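Local coordinates for phenylalanine ammonia-lyase (PDB 1Y2M) that catalyses the non-oxidative deamination of L-phenylalanine and L-tyrosine to trans-cinnamic acid and p-coumaric acid, at the interface of chains A and B. Numbering follows the deposited sequence. Chains: chain A/B, Phenylalanine ammonia-lyase.

The interface of chains A and B. Residues chain A 688-693; chain B 139, 141, 220, 228, 230, 232.
The loop 688-690 and the first turn of helix 691-703 of chain A meet two loops of chain B, around B:Leu139 and B:Asp230. Aspartate suits its place because its short side chain, CG anti to the backbone N (chi1 -165°), presents one oxygen, OD2, to three chain A donors at the helix N-terminus. The compact hydroxyl OG of A:Ser693 donates to the syn lone pair of OD2, 2.6 Å away, while the backbone N of A:Thr690 gives a nearly straight bond (2.8 Å, 174° at H) on the anti side. The threonine hydroxyl OG1 also donates on the anti side, but from the opposite face of the carboxylate. With chi1 64°, OG1 accepts from the backbone N of A:Ser693 (3.1 Å) and caps the helix. Threonine's other branch, CG2, packs against CE1 of B:His228 (3.7 Å) and CB of B:Leu139. An alanine in place of B:Asp230 would probably leave the A:Thr690 and A:Ser693 donors without their shared acceptor. Histidine serves both ways: ND1 of B:His228 accepts from the backbone N of B:Asp230 in the ring plane (3.0 Å), which would fix NE2 towards a water bridging to A:Glu688 O. Lacking a side chain, A:Gly692 can probably lie close to chain B, where its N bonds to B:Leu139 O (2.9 Å). Another water bridges A:Thr690 OG1 to the phenol OH of B:Tyr220. Repeated by two-fold symmetry, this polar capping contact helps hold two subunits of the homotetramer together.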
ATOM      1  N   GLU A 688      22.604  15.586 -31.965  1.00 12.57           N
ATOM      2  CA  GLU A 688      21.765  14.679 -32.744  1.00 10.88           C
ATOM      3  C   GLU A 688      20.389  14.541 -32.119  1.00 10.72           C
ATOM      4  O   GLU A 688      20.197  14.824 -30.943  1.00 12.70           O
ATOM      5  CB  GLU A 688      22.399  13.303 -32.803  1.00 10.99           C
ATOM      6  CG  GLU A 688      23.796  13.266 -33.494  1.00 10.79           C
ATOM      7  CD  GLU A 688      24.174  11.851 -33.942  1.00 15.23           C
ATOM      8  OE1 GLU A 688      24.401  10.961 -33.071  1.00 12.28           O
ATOM      9  OE2 GLU A 688      24.284  11.639 -35.182  1.00 15.71           O
ATOM     10  N   VAL A 689      19.470  14.024 -32.916  1.00 10.04           N
ATOM     11  CA  VAL A 689      18.156  13.583 -32.444  1.00 10.33           C
ATOM     12  C   VAL A 689      18.338  12.835 -31.127  1.00  9.64           C
ATOM     13  O   VAL A 689      19.230  12.020 -30.976  1.00 10.36           O
ATOM     14  CB  VAL A 689      17.477  12.672 -33.506  1.00 11.54           C
ATOM     15  CG1 VAL A 689      16.324  11.895 -32.915  1.00 11.34           C
ATOM     16  CG2 VAL A 689      17.004  13.516 -34.747  1.00 12.35           C
ATOM     17  N   THR A 690      17.515  13.184 -30.169  1.00  7.99           N
ATOM     18  CA  THR A 690      17.791  12.804 -28.791  1.00  7.98           C
ATOM     19  C   THR A 690      17.662  11.327 -28.533  1.00  9.99           C
ATOM     20  O   THR A 690      16.933  10.584 -29.204  1.00  8.40           O
ATOM     21  CB  THR A 690      16.877  13.570 -27.829  1.00 11.01           C
ATOM     22  OG1 THR A 690      15.516  13.189 -28.091  1.00 10.81           O
ATOM     23  CG2 THR A 690      17.022  15.102 -27.956  1.00 10.48           C
ATOM     24  N   ILE A 691      18.315  10.934 -27.444  1.00  9.38           N
ATOM     25  CA  ILE A 691      18.198   9.586 -26.876  1.00  8.65           C
ATOM     26  C   ILE A 691      16.707   9.264 -26.667  1.00  9.41           C
ATOM     27  O   ILE A 691      16.205   8.168 -27.052  1.00 10.34           O
ATOM     28  CB  ILE A 691      18.946   9.558 -25.567  1.00 10.25           C
ATOM     29  CG1 ILE A 691      20.453   9.685 -25.800  1.00 10.05           C
ATOM     30  CG2 ILE A 691      18.602   8.307 -24.801  1.00 10.99           C
ATOM     31  CD1 ILE A 691      21.254  10.027 -24.566  1.00  9.70           C
ATOM     32  N   GLY A 692      15.977  10.220 -26.110  1.00  8.74           N
ATOM     33  CA  GLY A 692      14.542  10.030 -25.828  1.00 11.96           C
ATOM     34  C   GLY A 692      13.711   9.754 -27.072  1.00 10.10           C
ATOM     35  O   GLY A 692      12.840   8.876 -27.078  1.00 10.18           O
ATOM     36  N   SER A 693      14.005  10.484 -28.148  1.00  9.18           N
ATOM     37  CA  SER A 693      13.344  10.256 -29.420  1.00  8.69           C
ATOM     38  C   SER A 693      13.528   8.804 -29.887  1.00 10.28           C
ATOM     39  O   SER A 693      12.618   8.180 -30.428  1.00 10.52           O
ATOM     40  CB  SER A 693      13.856  11.238 -30.486  1.00 10.17           C
ATOM     41  OG  SER A 693      13.430  12.578 -30.197  1.00 12.93           O
TER
ATOM     42  N   LEU B 139      17.990  14.292 -22.056  1.00  8.27           N
ATOM     43  CA  LEU B 139      16.922  14.323 -23.050  1.00  8.35           C
ATOM     44  C   LEU B 139      16.595  12.902 -23.426  1.00  6.99           C
ATOM     45  O   LEU B 139      16.779  12.492 -24.572  1.00  9.44           O
ATOM     46  CB  LEU B 139      17.380  15.170 -24.246  1.00  6.55           C
ATOM     47  CG  LEU B 139      17.624  16.641 -23.899  1.00  8.10           C
ATOM     48  CD1 LEU B 139      18.278  17.348 -25.023  1.00 10.58           C
ATOM     49  CD2 LEU B 139      16.360  17.384 -23.449  1.00  7.98           C
ATOM     50  N   GLY B 141      13.635  11.008 -22.310  1.00  9.00           N
ATOM     51  CA  GLY B 141      12.286  10.646 -21.946  1.00  7.58           C
ATOM     52  C   GLY B 141      11.437  10.390 -23.159  1.00  8.47           C
ATOM     53  O   GLY B 141      11.842  10.730 -24.302  1.00  9.15           O
ATOM     54  N   TYR B 220      14.808  19.441 -20.723  1.00  6.75           N
ATOM     55  CA  TYR B 220      13.992  19.789 -21.869  1.00  7.18           C
ATOM     56  C   TYR B 220      13.759  21.282 -21.960  1.00  8.80           C
ATOM     57  O   TYR B 220      13.790  21.849 -23.051  1.00 10.18           O
ATOM     58  CB  TYR B 220      12.665  19.027 -21.845  1.00  8.42           C
ATOM     59  CG  TYR B 220      12.862  17.609 -22.330  1.00  7.82           C
ATOM     60  CD1 TYR B 220      13.275  16.589 -21.478  1.00  7.69           C
ATOM     61  CD2 TYR B 220      12.643  17.286 -23.655  1.00  7.06           C
ATOM     62  CE1 TYR B 220      13.516  15.296 -21.953  1.00  8.50           C
ATOM     63  CE2 TYR B 220      12.857  15.996 -24.132  1.00  8.28           C
ATOM     64  CZ  TYR B 220      13.278  14.996 -23.276  1.00  9.94           C
ATOM     65  OH  TYR B 220      13.510  13.745 -23.790  1.00  8.55           O
ATOM     66  N   HIS B 228      17.938  23.599 -29.104  1.00  9.66           N
ATOM     67  CA  HIS B 228      18.405  22.268 -29.473  1.00 10.81           C
ATOM     68  C   HIS B 228      17.608  21.846 -30.722  1.00 10.13           C
ATOM     69  O   HIS B 228      16.404  22.070 -30.778  1.00 10.13           O
ATOM     70  CB  HIS B 228      18.193  21.303 -28.293  1.00  8.89           C
ATOM     71  CG  HIS B 228      18.719  19.923 -28.516  1.00  9.95           C
ATOM     72  ND1 HIS B 228      18.225  19.073 -29.491  1.00  9.91           N
ATOM     73  CD2 HIS B 228      19.665  19.222 -27.849  1.00  8.61           C
ATOM     74  CE1 HIS B 228      18.877  17.926 -29.425  1.00  9.33           C
ATOM     75  NE2 HIS B 228      19.754  17.995 -28.439  1.00  8.29           N
ATOM     76  N   ASP B 230      16.283  19.137 -31.763  1.00 10.94           N
ATOM     77  CA  ASP B 230      15.228  18.122 -31.574  1.00 10.91           C
ATOM     78  C   ASP B 230      14.294  18.521 -30.427  1.00 12.70           C
ATOM     79  O   ASP B 230      13.624  17.669 -29.843  1.00 15.24           O
ATOM     80  CB  ASP B 230      15.869  16.759 -31.280  1.00 13.78           C
ATOM     81  CG  ASP B 230      14.888  15.586 -31.422  1.00 18.92           C
ATOM     82  OD1 ASP B 230      13.902  15.727 -32.188  1.00 20.73           O
ATOM     83  OD2 ASP B 230      15.112  14.522 -30.776  1.00 11.20           O
ATOM     84  N   LYS B 232      11.013  20.393 -29.006  1.00 11.21           N
ATOM     85  CA  LYS B 232       9.706  20.811 -29.452  1.00  9.70           C
ATOM     86  C   LYS B 232       9.024  21.668 -28.388  1.00  7.85           C
ATOM     87  O   LYS B 232       9.236  21.488 -27.171  1.00  9.87           O
ATOM     88  CB  LYS B 232       8.847  19.607 -29.877  1.00 10.90           C
ATOM     89  CG  LYS B 232       9.382  18.855 -31.142  1.00 23.50           C
ATOM     90  CD  LYS B 232      10.029  17.569 -30.633  1.00 31.62           C
ATOM     91  CE  LYS B 232      10.852  16.826 -31.650  1.00 33.44           C
ATOM     92  NZ  LYS B 232      11.485  15.692 -30.944  1.00 34.76           N
TER
HETATM   93  O   HOH W   1      13.497  13.723 -26.388  1.00 13.51           O
HETATM   94  O   HOH W   2      21.008  15.491 -28.300  1.00 14.79           O